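Local coordinates for nisin leader peptide-processing serine protease NisP (Lactococcus lactis subsp. lactis, PDB 4MZD), which removes the leader peptide from the nisin precursor, probably by subtilisin-type serine protease chemistry, and can also cleave its own C-terminal region, at residues V78-E83 and N396-L401; D128-D133 and G177-K182; R192-G197 and N233-K238; Y208-G213 and G273-A278. All coordinates share one frame; numbering follows the deposited sequence.

Contact 1 of 4, residues V78-E83 and N396-L401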
loop_
_atom_site.group_PDB
_atom_site.type_symbol
_atom_site.label_atom_id
_atom_site.label_comp_id
_atom_site.label_asym_id
_atom_site.label_seq_id
_atom_site.Cartn_x
_atom_site.Cartn_y
_atom_site.Cartn_z
ATOM N N VAL A 78 -2.872 2.001 -16.023
ATOM C CA VAL A 78 -3.658 2.984 -15.272
ATOM C C VAL A 78 -3.586 4.418 -15.808
ATOM O O VAL A 78 -4.400 5.264 -15.418
ATOM C CB VAL A 78 -3.320 2.984 -13.759
ATOM C CG1 VAL A 78 -3.638 1.631 -13.146
ATOM C CG2 VAL A 78 -1.865 3.361 -13.517
ATOM N N THR A 79 -2.629 4.682 -16.704
ATOM C CA THR A 79 -2.427 6.019 -17.266
ATOM C C THR A 79 -2.901 6.155 -18.716
ATOM O O THR A 79 -2.722 7.211 -19.315
ATOM C CB THR A 79 -0.928 6.418 -17.269
ATOM O OG1 THR A 79 -0.200 5.522 -18.121
ATOM C CG2 THR A 79 -0.334 6.429 -15.862
ATOM N N ASN A 80 -3.498 5.098 -19.261
ATOM C CA ASN A 80 -3.806 5.039 -20.688
ATOM C C ASN A 80 -2.545 5.264 -21.506
ATOM O O ASN A 80 -2.465 6.183 -22.327
ATOM C CB ASN A 80 -4.882 6.049 -21.077
ATOM C CG ASN A 80 -6.253 5.639 -20.606
ATOM O OD1 ASN A 80 -6.437 4.541 -20.077
ATOM N ND2 ASN A 80 -7.231 6.513 -20.805
ATOM N N ASN A 81 -1.557 4.413 -21.257
ATOM C CA ASN A 81 -0.274 4.488 -21.942
ATOM C C ASN A 81 0.289 5.904 -21.977
ATOM O O ASN A 81 0.695 6.422 -23.023
ATOM C CB ASN A 81 -0.333 3.868 -23.343
ATOM C CG ASN A 81 1.035 3.448 -23.841
ATOM O OD1 ASN A 81 2.044 3.677 -23.170
ATOM N ND2 ASN A 81 1.080 2.817 -25.011
ATOM N N GLY A 82 0.305 6.523 -20.804
ATOM C CA GLY A 82 0.950 7.806 -20.614
ATOM C C GLY A 82 0.066 9.028 -20.756
ATOM O O GLY A 82 0.505 10.132 -20.451
ATOM N N GLU A 83 -1.174 8.851 -21.203
ATOM C CA GLU A 83 -2.052 9.995 -21.414
ATOM C C GLU A 83 -2.197 10.857 -20.166
ATOM O O GLU A 83 -2.216 12.083 -20.252
ATOM C CB GLU A 83 -3.445 9.557 -21.876
ATOM C CG GLU A 83 -4.359 10.754 -22.142
ATOM C CD GLU A 83 -5.797 10.385 -22.451
ATOM O OE1 GLU A 83 -6.126 9.182 -22.452
ATOM O OE2 GLU A 83 -6.602 11.313 -22.694
ATOM N N ASN A 396 -8.346 4.214 -12.944
ATOM C CA ASN A 396 -8.087 4.784 -14.256
ATOM C C ASN A 396 -7.856 6.265 -14.039
ATOM O O ASN A 396 -8.783 7.012 -13.723
ATOM C CB ASN A 396 -9.249 4.543 -15.214
ATOM C CG ASN A 396 -8.948 5.032 -16.613
ATOM O OD1 ASN A 396 -8.802 6.230 -16.841
ATOM N ND2 ASN A 396 -8.843 4.106 -17.556
ATOM N N ILE A 397 -6.604 6.683 -14.180
ATOM C CA ILE A 397 -6.229 8.029 -13.775
ATOM C C ILE A 397 -6.795 9.091 -14.712
ATOM O O ILE A 397 -7.149 10.180 -14.269
ATOM C CB ILE A 397 -4.703 8.163 -13.603
ATOM C CG1 ILE A 397 -4.219 7.122 -12.589
ATOM C CG2 ILE A 397 -4.338 9.570 -13.160
ATOM C CD1 ILE A 397 -2.735 7.141 -12.330
ATOM N N VAL A 398 -6.899 8.773 -15.999
ATOM C CA VAL A 398 -7.541 9.699 -16.919
ATOM C C VAL A 398 -8.992 9.968 -16.499
ATOM O O VAL A 398 -9.429 11.123 -16.448
ATOM C CB VAL A 398 -7.448 9.212 -18.379
ATOM C CG1 VAL A 398 -8.304 10.087 -19.282
ATOM C CG2 VAL A 398 -5.992 9.217 -18.836
ATOM N N ASP A 399 -9.734 8.909 -16.182
ATOM C CA ASP A 399 -11.118 9.075 -15.740
ATOM C C ASP A 399 -11.181 9.895 -14.457
ATOM O O ASP A 399 -12.056 10.749 -14.292
ATOM C CB ASP A 399 -11.796 7.727 -15.497
ATOM C CG ASP A 399 -12.118 6.986 -16.776
ATOM O OD1 ASP A 399 -12.043 7.584 -17.871
ATOM O OD2 ASP A 399 -12.473 5.796 -16.677
ATOM N N LEU A 400 -10.250 9.631 -13.551
ATOM C CA LEU A 400 -10.240 10.309 -12.270
ATOM C C LEU A 400 -9.960 11.801 -12.444
ATOM O O LEU A 400 -10.661 12.640 -11.877
ATOM C CB LEU A 400 -9.199 9.663 -11.367
ATOM C CG LEU A 400 -9.235 10.080 -9.904
ATOM C CD1 LEU A 400 -10.599 9.785 -9.306
ATOM C CD2 LEU A 400 -8.146 9.346 -9.150
ATOM N N LEU A 401 -8.941 12.132 -13.234
ATOM C CA LEU A 401 -8.593 13.527 -13.497
ATOM C C LEU A 401 -9.726 14.260 -14.207
ATOM O O LEU A 401 -10.024 15.412 -13.893
ATOM C CB LEU A 401 -7.307 13.622 -14.322
ATOM C CG LEU A 401 -6.003 13.290 -13.589
ATOM C CD1 LEU A 401 -4.857 13.136 -14.583
ATOM C CD2 LEU A 401 -5.680 14.342 -12.541
HETATM O O HOH W 1 -6.051 6.424 -17.490
HETATM O O HOH W 2 -9.967 6.475 -19.869
#
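Val398 packs its CG2 methyl against the polar ends of Asn80 and Glu83, each of which crosses it at about a right angle. In the modelled conformer of Asn80, its ND2 and Glu83 OE1 both lie 3.6 Å from Val398 CG2, and the same two polar atoms are joined by a weak hydrogen bond (Asn80 ND2 to Glu83 OE1, 3.3 Å) that spans the type I' turn from Asn80 to Glu83. Glu83 reaches the methyl with a fully stretched chain, CG trans to the backbone N (chi1 -178°). One backbone bond ties the segments directly: Ile397 N donates to Val78 O at 2.9 Å. Ile397 begins a helix, so its N-H has no acceptor within its own helix, and the Val78 carbonyl, in the last turn of helix 73-79, supplies one. Asn396, the N-cap, takes Asp399 N on its OD1 at 2.9 Å. A water accepts from Val398 N while donating to Val78 O and, weakly, to Asn396 OD1. On the apolar side, Val78 CG2 meets Ile397 CD1 at 4.1 Å. The last turn of helix 73-79 thus meets the start of helix 397-402, with Ser84 of helix 83-87 touching Ile397 and Val398, and Ala362 of helix 356-370 packing on Ile397 and Leu400.

Contact 2 of 4, residues D128-D133 and G177-K182; sequences DNEEPD and GENLSK
Glu131 carries its carboxylate from one loop into the backbone of the other, 177-182. The bond from CA to CB heads toward that segment, and CG sits trans to its own carbonyl carbon (chi1 -48°), from where the extended chain slants across Asn179 with the carboxylate turned nearly perpendicular to the asparagine's amide. At the tip, Glu131 OE2 accepts Glu178 N at 2.8 Å through its syn lone pair, and Gly177 CA lies 3.6 Å from Glu131 OE2. OE1 accepts from Phe127 N in its own loop and lies 2.7 Å from a water that also takes Gly177 N and Asn179 N and approaches Leu180 O. Through this water and the direct bond, one carboxylate addresses three successive backbone N-H groups. A second water stands 2.8 Å from Glu131 OE2 and near the carboxylate of Glu178, whose OE1 is 4.8 Å from Glu131 OE2. Farther along, Lys182, bent at chi2 (-75°), brings its NZ to Asp128 OD2 at 2.8 Å, a salt bridge in which NZ comes to the syn side, 31° out of the carboxylate plane. Lys182 is the N-cap residue of helix 183-195, so the bridge fastens the 128-133 loop beside the start of that helix. Gly177 is about 10 Å from the side chains of Asp100 and His147, the predicted charge-relay residues. Neither segment is helix or strand; what joins them is charge, N-H groups and water. The buried Glu131, gripped by several donors, is probably ionised, and the water between it and Glu178 may ease the proximity of like charges.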
loop_
_atom_site.group_PDB
_atom_site.type_symbol
_atom_site.label_atom_id
_atom_site.label_comp_id
_atom_site.label_asym_id
_atom_site.label_seq_id
_atom_site.Cartn_x
_atom_site.Cartn_y
_atom_site.Cartn_z
ATOM N N ASP A 128 10.002 -6.675 18.609
ATOM C CA ASP A 128 10.166 -7.458 19.836
ATOM C C ASP A 128 11.628 -7.824 20.105
ATOM O O ASP A 128 11.960 -8.954 20.474
ATOM C CB ASP A 128 9.242 -8.679 19.829
ATOM C CG ASP A 128 7.780 -8.301 20.003
ATOM O OD1 ASP A 128 7.502 -7.198 20.526
ATOM O OD2 ASP A 128 6.900 -9.093 19.617
ATOM N N ASN A 129 12.492 -6.832 19.927
ATOM C CA ASN A 129 13.916 -6.937 20.235
ATOM C C ASN A 129 14.698 -7.962 19.434
ATOM O O ASN A 129 15.744 -8.432 19.875
ATOM C CB ASN A 129 14.149 -7.121 21.735
ATOM C CG ASN A 129 14.186 -5.806 22.469
ATOM O OD1 ASN A 129 14.959 -4.912 22.120
ATOM N ND2 ASN A 129 13.321 -5.656 23.460
ATOM N N GLU A 130 14.202 -8.289 18.251
ATOM C CA GLU A 130 14.891 -9.228 17.379
ATOM C C GLU A 130 15.887 -8.517 16.473
ATOM O O GLU A 130 16.638 -9.159 15.738
ATOM C CB GLU A 130 13.867 -10.019 16.568
ATOM C CG GLU A 130 12.885 -10.747 17.467
ATOM C CD GLU A 130 11.786 -11.461 16.718
ATOM O OE1 GLU A 130 11.847 -11.519 15.470
ATOM O OE2 GLU A 130 10.856 -11.967 17.387
ATOM N N GLU A 131 15.905 -7.189 16.546
ATOM C CA GLU A 131 16.717 -6.388 15.646
ATOM C C GLU A 131 17.623 -5.442 16.420
ATOM O O GLU A 131 17.339 -4.251 16.541
ATOM C CB GLU A 131 15.818 -5.599 14.700
ATOM C CG GLU A 131 14.744 -6.448 14.054
ATOM C CD GLU A 131 13.930 -5.659 13.061
ATOM O OE1 GLU A 131 12.783 -5.295 13.390
ATOM O OE2 GLU A 131 14.447 -5.399 11.952
ATOM N N PRO A 132 18.728 -5.977 16.954
ATOM C CA PRO A 132 19.672 -5.166 17.728
ATOM C C PRO A 132 20.240 -3.994 16.925
ATOM O O PRO A 132 20.729 -3.038 17.523
ATOM C CB PRO A 132 20.779 -6.166 18.094
ATOM C CG PRO A 132 20.631 -7.291 17.123
ATOM C CD PRO A 132 19.168 -7.378 16.838
ATOM N N ASP A 133 20.168 -4.064 15.600
ATOM C CA ASP A 133 20.662 -2.980 14.753
ATOM C C ASP A 133 19.755 -1.745 14.769
ATOM O O ASP A 133 20.198 -0.638 14.472
ATOM C CB ASP A 133 20.877 -3.465 13.316
ATOM C CG ASP A 133 22.114 -4.332 13.171
ATOM O OD1 ASP A 133 23.025 -4.214 14.017
ATOM O OD2 ASP A 133 22.179 -5.125 12.206
ATOM N N GLY A 177 11.969 -2.379 10.175
ATOM C CA GLY A 177 13.407 -2.533 10.103
ATOM C C GLY A 177 13.702 -3.498 8.973
ATOM O O GLY A 177 13.729 -3.113 7.808
ATOM N N GLU A 178 13.889 -4.770 9.309
ATOM C CA GLU A 178 14.124 -5.779 8.287
ATOM C C GLU A 178 13.081 -6.886 8.263
ATOM O O GLU A 178 13.141 -7.769 7.404
ATOM C CB GLU A 178 15.522 -6.372 8.429
ATOM C CG GLU A 178 16.612 -5.385 8.117
ATOM C CD GLU A 178 17.973 -6.011 8.225
ATOM O OE1 GLU A 178 18.362 -6.395 9.349
ATOM O OE2 GLU A 178 18.649 -6.140 7.185
ATOM N N ASN A 179 12.128 -6.860 9.185
ATOM C CA ASN A 179 11.133 -7.928 9.174
ATOM C C ASN A 179 9.697 -7.475 9.402
ATOM O O ASN A 179 9.041 -7.021 8.469
ATOM C CB ASN A 179 11.530 -9.103 10.086
ATOM C CG ASN A 179 11.512 -8.746 11.566
ATOM O OD1 ASN A 179 12.084 -7.741 11.980
ATOM N ND2 ASN A 179 10.844 -9.576 12.371
ATOM N N LEU A 180 9.201 -7.615 10.629
ATOM C CA LEU A 180 7.801 -7.332 10.920
ATOM C C LEU A 180 7.618 -5.994 11.641
ATOM O O LEU A 180 8.581 -5.361 12.087
ATOM C CB LEU A 180 7.189 -8.486 11.712
ATOM C CG LEU A 180 7.209 -9.828 10.973
ATOM C CD1 LEU A 180 6.916 -10.977 11.922
ATOM C CD2 LEU A 180 6.223 -9.812 9.809
ATOM N N SER A 181 6.364 -5.574 11.748
ATOM C CA SER A 181 6.018 -4.320 12.393
ATOM C C SER A 181 4.900 -4.554 13.408
ATOM O O SER A 181 4.466 -5.687 13.619
ATOM C CB SER A 181 5.637 -3.280 11.329
ATOM O OG SER A 181 5.329 -2.019 11.895
ATOM N N LYS A 182 4.469 -3.475 14.049
ATOM C CA LYS A 182 3.450 -3.528 15.102
ATOM C C LYS A 182 2.407 -2.452 14.858
ATOM O O LYS A 182 2.730 -1.368 14.373
ATOM C CB LYS A 182 4.078 -3.287 16.480
ATOM C CG LYS A 182 5.056 -4.355 16.935
ATOM C CD LYS A 182 4.343 -5.620 17.383
ATOM C CE LYS A 182 5.291 -6.539 18.133
ATOM N NZ LYS A 182 4.591 -7.757 18.620
HETATM O O HOH W 3 11.178 -4.864 11.214
HETATM O O HOH W 4 17.148 -6.028 11.576
#

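Contact 3 of 4, residues R192-G197 and N233-K238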
loop_
_atom_site.group_PDB
_atom_site.type_symbol
_atom_site.label_atom_id
_atom_site.label_comp_id
_atom_site.label_asym_id
_atom_site.label_seq_id
_atom_site.Cartn_x
_atom_site.Cartn_y
_atom_site.Cartn_z
ATOM N N ARG A 192 1.281 10.910 12.915
ATOM C CA ARG A 192 2.393 11.785 12.555
ATOM C C ARG A 192 2.282 12.270 11.111
ATOM O O ARG A 192 2.529 13.441 10.818
ATOM C CB ARG A 192 3.724 11.060 12.768
ATOM C CG ARG A 192 4.959 11.929 12.602
ATOM C CD ARG A 192 5.040 12.992 13.693
ATOM N NE ARG A 192 4.564 14.291 13.232
ATOM C CZ ARG A 192 4.361 15.332 14.033
ATOM N NH1 ARG A 192 4.566 15.213 15.338
ATOM N NH2 ARG A 192 3.939 16.484 13.534
ATOM N N ALA A 193 1.915 11.368 10.209
ATOM C CA ALA A 193 1.748 11.737 8.811
ATOM C C ALA A 193 0.637 12.771 8.652
ATOM O O ALA A 193 0.763 13.695 7.856
ATOM C CB ALA A 193 1.470 10.507 7.969
ATOM N N ALA A 194 -0.450 12.614 9.404
ATOM C CA ALA A 194 -1.545 13.578 9.363
ATOM C C ALA A 194 -1.116 14.913 9.963
ATOM O O ALA A 194 -1.417 15.979 9.415
ATOM C CB ALA A 194 -2.760 13.028 10.086
ATOM N N ASP A 195 -0.399 14.862 11.081
ATOM C CA ASP A 195 0.096 16.083 11.715
ATOM C C ASP A 195 1.050 16.864 10.815
ATOM O O ASP A 195 1.103 18.086 10.883
ATOM C CB ASP A 195 0.759 15.769 13.054
ATOM C CG ASP A 195 -0.254 15.476 14.148
ATOM O OD1 ASP A 195 -1.399 15.953 14.029
ATOM O OD2 ASP A 195 0.091 14.767 15.117
ATOM N N ASP A 196 1.796 16.152 9.975
ATOM C CA ASP A 196 2.736 16.781 9.056
ATOM C C ASP A 196 2.057 17.311 7.788
ATOM O O ASP A 196 2.725 17.842 6.902
ATOM C CB ASP A 196 3.853 15.814 8.668
ATOM C CG ASP A 196 4.809 15.504 9.808
ATOM O OD1 ASP A 196 4.800 16.215 10.840
ATOM O OD2 ASP A 196 5.590 14.540 9.644
ATOM N N GLY A 197 0.740 17.142 7.689
ATOM C CA GLY A 197 -0.020 17.737 6.603
ATOM C C GLY A 197 -0.122 16.919 5.327
ATOM O O GLY A 197 -0.510 17.453 4.288
ATOM N N ASN A 233 -9.455 7.843 12.711
ATOM C CA ASN A 233 -10.381 8.924 13.020
ATOM C C ASN A 233 -9.646 10.242 13.173
ATOM O O ASN A 233 -10.129 11.282 12.745
ATOM C CB ASN A 233 -11.178 8.614 14.286
ATOM C CG ASN A 233 -12.285 7.612 14.042
ATOM O OD1 ASN A 233 -12.729 7.425 12.909
ATOM N ND2 ASN A 233 -12.747 6.969 15.105
ATOM N N TYR A 234 -8.468 10.189 13.779
ATOM C CA TYR A 234 -7.660 11.385 13.935
ATOM C C TYR A 234 -7.200 11.912 12.580
ATOM O O TYR A 234 -7.287 13.107 12.303
ATOM C CB TYR A 234 -6.460 11.104 14.828
ATOM C CG TYR A 234 -5.607 12.320 15.045
ATOM C CD1 TYR A 234 -6.028 13.334 15.897
ATOM C CD2 TYR A 234 -4.389 12.469 14.388
ATOM C CE1 TYR A 234 -5.266 14.456 16.094
ATOM C CE2 TYR A 234 -3.609 13.596 14.588
ATOM C CZ TYR A 234 -4.058 14.588 15.447
ATOM O OH TYR A 234 -3.318 15.726 15.671
ATOM N N ALA A 235 -6.712 11.017 11.730
ATOM C CA ALA A 235 -6.276 11.418 10.398
ATOM C C ALA A 235 -7.428 12.078 9.650
ATOM O O ALA A 235 -7.256 13.115 9.017
ATOM C CB ALA A 235 -5.748 10.210 9.631
ATOM N N THR A 236 -8.609 11.479 9.731
ATOM C CA THR A 236 -9.793 12.062 9.122
ATOM C C THR A 236 -10.091 13.456 9.673
ATOM O O THR A 236 -10.370 14.383 8.909
ATOM C CB THR A 236 -11.003 11.152 9.335
ATOM O OG1 THR A 236 -10.747 9.896 8.698
ATOM C CG2 THR A 236 -12.254 11.769 8.745
ATOM N N ALA A 237 -10.025 13.609 10.995
ATOM C CA ALA A 237 -10.275 14.903 11.631
ATOM C C ALA A 237 -9.305 15.966 11.116
ATOM O O ALA A 237 -9.651 17.142 11.034
ATOM C CB ALA A 237 -10.173 14.778 13.145
ATOM N N LYS A 238 -8.091 15.546 10.773
ATOM C CA LYS A 238 -7.062 16.453 10.270
ATOM C C LYS A 238 -7.202 16.721 8.774
ATOM O O LYS A 238 -6.520 17.587 8.230
ATOM C CB LYS A 238 -5.667 15.889 10.557
ATOM C CG LYS A 238 -5.326 15.767 12.036
ATOM C CD LYS A 238 -4.957 17.110 12.647
ATOM C CE LYS A 238 -3.624 17.611 12.119
ATOM N NZ LYS A 238 -3.171 18.852 12.812
HETATM O O HOH W 5 -0.656 19.496 12.679
#
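At Ala194 the two backbones come nearest, its CB 3.9 Å from Ala235 CA, with Lys238 CB also against the methyl. Small residues on both sides allow this, the CA atoms of Ala194 and Ala235 being 5.3 Å apart. Next comes Asp195, whose OD1 accepts the hydroxyl of Tyr234 at 2.5 Å (OH to OD1) through its syn lone pair. The tyrosine gets there with CG trans to its backbone N (chi1 -179°), and the carboxylate stands at the ring edge, its plane turned 82° from the ring. Helices 183-195 and 222-238 are neighbouring crossover helices of the subtilase alpha/beta fold: the first leads from strand 169-174 to strand 200-210, the second from 200-210 to 241-245, all parallel. Lys238 doubles back, bent at chi2 and chi3, so that its CG lies 3.7 Å above the Tyr234 ring plane, offset toward the rim. Its NZ makes a long salt bridge to Asp195 OD1, at 3.6 Å, and donates to a water that in turn donates to Asp195 O. Asp196 turns away, its OD1 forming a salt bridge with Arg192 NH2 in the conformer of Arg192 given, while its OD2 bonds with Tyr173 OH. Gly197 closes the helix in a Schellman motif.

Contact 4 of 4, residues Y208-G213 and G273-A278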
loop_
_atom_site.group_PDB
_atom_site.type_symbol
_atom_site.label_atom_id
_atom_site.label_comp_id
_atom_site.label_asym_id
_atom_site.label_seq_id
_atom_site.Cartn_x
_atom_site.Cartn_y
_atom_site.Cartn_z
ATOM N N TYR A 208 -4.170 -9.380 10.007
ATOM C CA TYR A 208 -5.517 -9.854 10.301
ATOM C C TYR A 208 -5.789 -9.788 11.798
ATOM O O TYR A 208 -4.972 -10.239 12.617
ATOM C CB TYR A 208 -5.734 -11.285 9.786
ATOM C CG TYR A 208 -5.473 -11.389 8.309
ATOM C CD1 TYR A 208 -6.289 -10.732 7.396
ATOM C CD2 TYR A 208 -4.388 -12.100 7.824
ATOM C CE1 TYR A 208 -6.033 -10.781 6.041
ATOM C CE2 TYR A 208 -4.125 -12.160 6.465
ATOM C CZ TYR A 208 -4.955 -11.499 5.582
ATOM O OH TYR A 208 -4.708 -11.540 4.229
ATOM N N LEU A 209 -6.943 -9.224 12.142
ATOM C CA LEU A 209 -7.380 -9.098 13.528
ATOM C C LEU A 209 -8.681 -9.869 13.714
ATOM O O LEU A 209 -9.612 -9.708 12.923
ATOM C CB LEU A 209 -7.623 -7.628 13.866
ATOM C CG LEU A 209 -6.426 -6.687 13.695
ATOM C CD1 LEU A 209 -6.838 -5.253 13.962
ATOM C CD2 LEU A 209 -5.279 -7.087 14.611
ATOM N N MET A 210 -8.746 -10.699 14.754
ATOM C CA MET A 210 -10.003 -11.342 15.127
ATOM C C MET A 210 -10.577 -10.502 16.257
ATOM O O MET A 210 -10.019 -10.469 17.357
ATOM C CB MET A 210 -9.777 -12.795 15.560
ATOM C CG MET A 210 -11.065 -13.646 15.586
ATOM S SD MET A 210 -10.861 -15.446 16.009
ATOM C CE MET A 210 -10.626 -15.312 17.796
ATOM N N ILE A 211 -11.670 -9.798 15.976
ATOM C CA ILE A 211 -12.130 -8.738 16.870
ATOM C C ILE A 211 -13.307 -9.144 17.754
ATOM O O ILE A 211 -13.794 -8.340 18.544
ATOM C CB ILE A 211 -12.454 -7.433 16.105
ATOM C CG1 ILE A 211 -13.595 -7.639 15.103
ATOM C CG2 ILE A 211 -11.214 -6.929 15.401
ATOM C CD1 ILE A 211 -14.141 -6.339 14.525
ATOM N N SER A 212 -13.761 -10.385 17.612
ATOM C CA SER A 212 -14.725 -10.975 18.541
ATOM C C SER A 212 -14.301 -12.423 18.751
ATOM O O SER A 212 -13.298 -12.861 18.187
ATOM C CB SER A 212 -16.161 -10.866 18.012
ATOM O OG SER A 212 -16.359 -11.625 16.836
ATOM N N GLY A 213 -15.040 -13.167 19.566
ATOM C CA GLY A 213 -14.624 -14.517 19.884
ATOM C C GLY A 213 -13.403 -14.512 20.784
ATOM O O GLY A 213 -13.122 -13.526 21.468
ATOM N N GLY A 273 -14.364 -15.737 15.943
ATOM C CA GLY A 273 -15.045 -14.464 15.870
ATOM C C GLY A 273 -14.833 -13.814 14.515
ATOM O O GLY A 273 -14.297 -14.427 13.586
ATOM N N LYS A 274 -15.256 -12.562 14.398
ATOM C CA LYS A 274 -15.103 -11.807 13.163
ATOM C C LYS A 274 -13.640 -11.495 12.879
ATOM O O LYS A 274 -12.933 -10.962 13.735
ATOM C CB LYS A 274 -15.896 -10.502 13.259
ATOM C CG LYS A 274 -15.758 -9.577 12.056
ATOM C CD LYS A 274 -16.364 -10.158 10.787
ATOM C CE LYS A 274 -16.260 -9.167 9.632
ATOM N NZ LYS A 274 -16.954 -9.638 8.399
ATOM N N VAL A 275 -13.197 -11.813 11.667
ATOM C CA VAL A 275 -11.845 -11.497 11.232
ATOM C C VAL A 275 -11.886 -10.344 10.243
ATOM O O VAL A 275 -12.731 -10.312 9.343
ATOM C CB VAL A 275 -11.178 -12.709 10.557
ATOM C CG1 VAL A 275 -9.733 -12.381 10.193
ATOM C CG2 VAL A 275 -11.239 -13.921 11.473
ATOM N N VAL A 276 -10.976 -9.393 10.434
ATOM C CA VAL A 276 -10.820 -8.273 9.512
ATOM C C VAL A 276 -9.369 -8.152 9.045
ATOM O O VAL A 276 -8.440 -8.573 9.741
ATOM C CB VAL A 276 -11.294 -6.944 10.142
ATOM C CG1 VAL A 276 -12.753 -7.046 10.555
ATOM C CG2 VAL A 276 -10.428 -6.567 11.336
ATOM N N ASP A 277 -9.212 -7.580 7.854
ATOM C CA ASP A 277 -7.931 -7.243 7.239
ATOM C C ASP A 277 -7.729 -5.760 7.565
ATOM O O ASP A 277 -8.443 -4.902 7.043
ATOM C CB ASP A 277 -8.058 -7.503 5.725
ATOM C CG ASP A 277 -6.733 -7.459 4.976
ATOM O OD1 ASP A 277 -5.739 -6.950 5.534
ATOM O OD2 ASP A 277 -6.708 -7.917 3.806
ATOM N N ALA A 278 -6.810 -5.473 8.485
ATOM C CA ALA A 278 -6.617 -4.119 9.013
ATOM C C ALA A 278 -5.277 -3.503 8.588
ATOM O O ALA A 278 -4.262 -4.194 8.562
ATOM C CB ALA A 278 -6.716 -4.148 10.530
#
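With chi1 at 65°, Ser212 tucks its OG between its own backbone N and carbonyl carbon and there receives Lys274 N at 2.8 Å, while Met210, its CG trans to N (chi1 -164°), sends SD toward Gly273. The setting is an antiparallel pairing of strands 200-210 and 275-278, on the end of a strand from the parallel sheet of the subtilase fold. Leu209 and Val276 are the hydrogen-bonded pair, both N to O distances being 2.9 Å (Leu209 N to Val276 O, and Val276 N to Leu209 O). Past the strand, Ile211 N donates to Lys274 O. Leu209 and Val276 share one face; Ile211 CG2, just past the strand, touches Val276 CG2. Leu209 CD1 meets Ala278 CB at 3.6 Å, and helix 222-238 lies against Leu209 and Ile211. From the other face project Tyr208, Met210, Val275 and Asp277, with Ile260 of helix 256-264 touching Met210 and Val275. Tyr208 CE1 lies 3.6 Å from Asp277 CG, ring and carboxylate turned 56° apart. Neighbouring residues take up their polar ends: Tyr208 OH bonds with Asp249 and Asn302, Asp277 OD2 takes Gly247 N, and Asp277 OD1 pairs with Arg488. At the far end, Gly273 N points at Met210 SD in a weak hydrogen bond of 3.5 Å.

Contact 4 is the most buried of the four and the one built on paired strands; the other three are partly buried. Contact 2 lies at the N-cap of helix 183-195, whose other end takes part in contact 3, while helix 222-238, a partner in contact 3, also covers one side of contact 4. Their chemistry follows their place: backbone bonds and apolar pairs at 208-213/273-278, alanine packing edged by a tyrosine-aspartate bond in contact 3, carboxylates, a lysine and waters in contact 2, and a capped helix start in contact 1. Contact 1 closes a long loop of chain that encloses the others; its centre lies about 38 Å from that of contact 2.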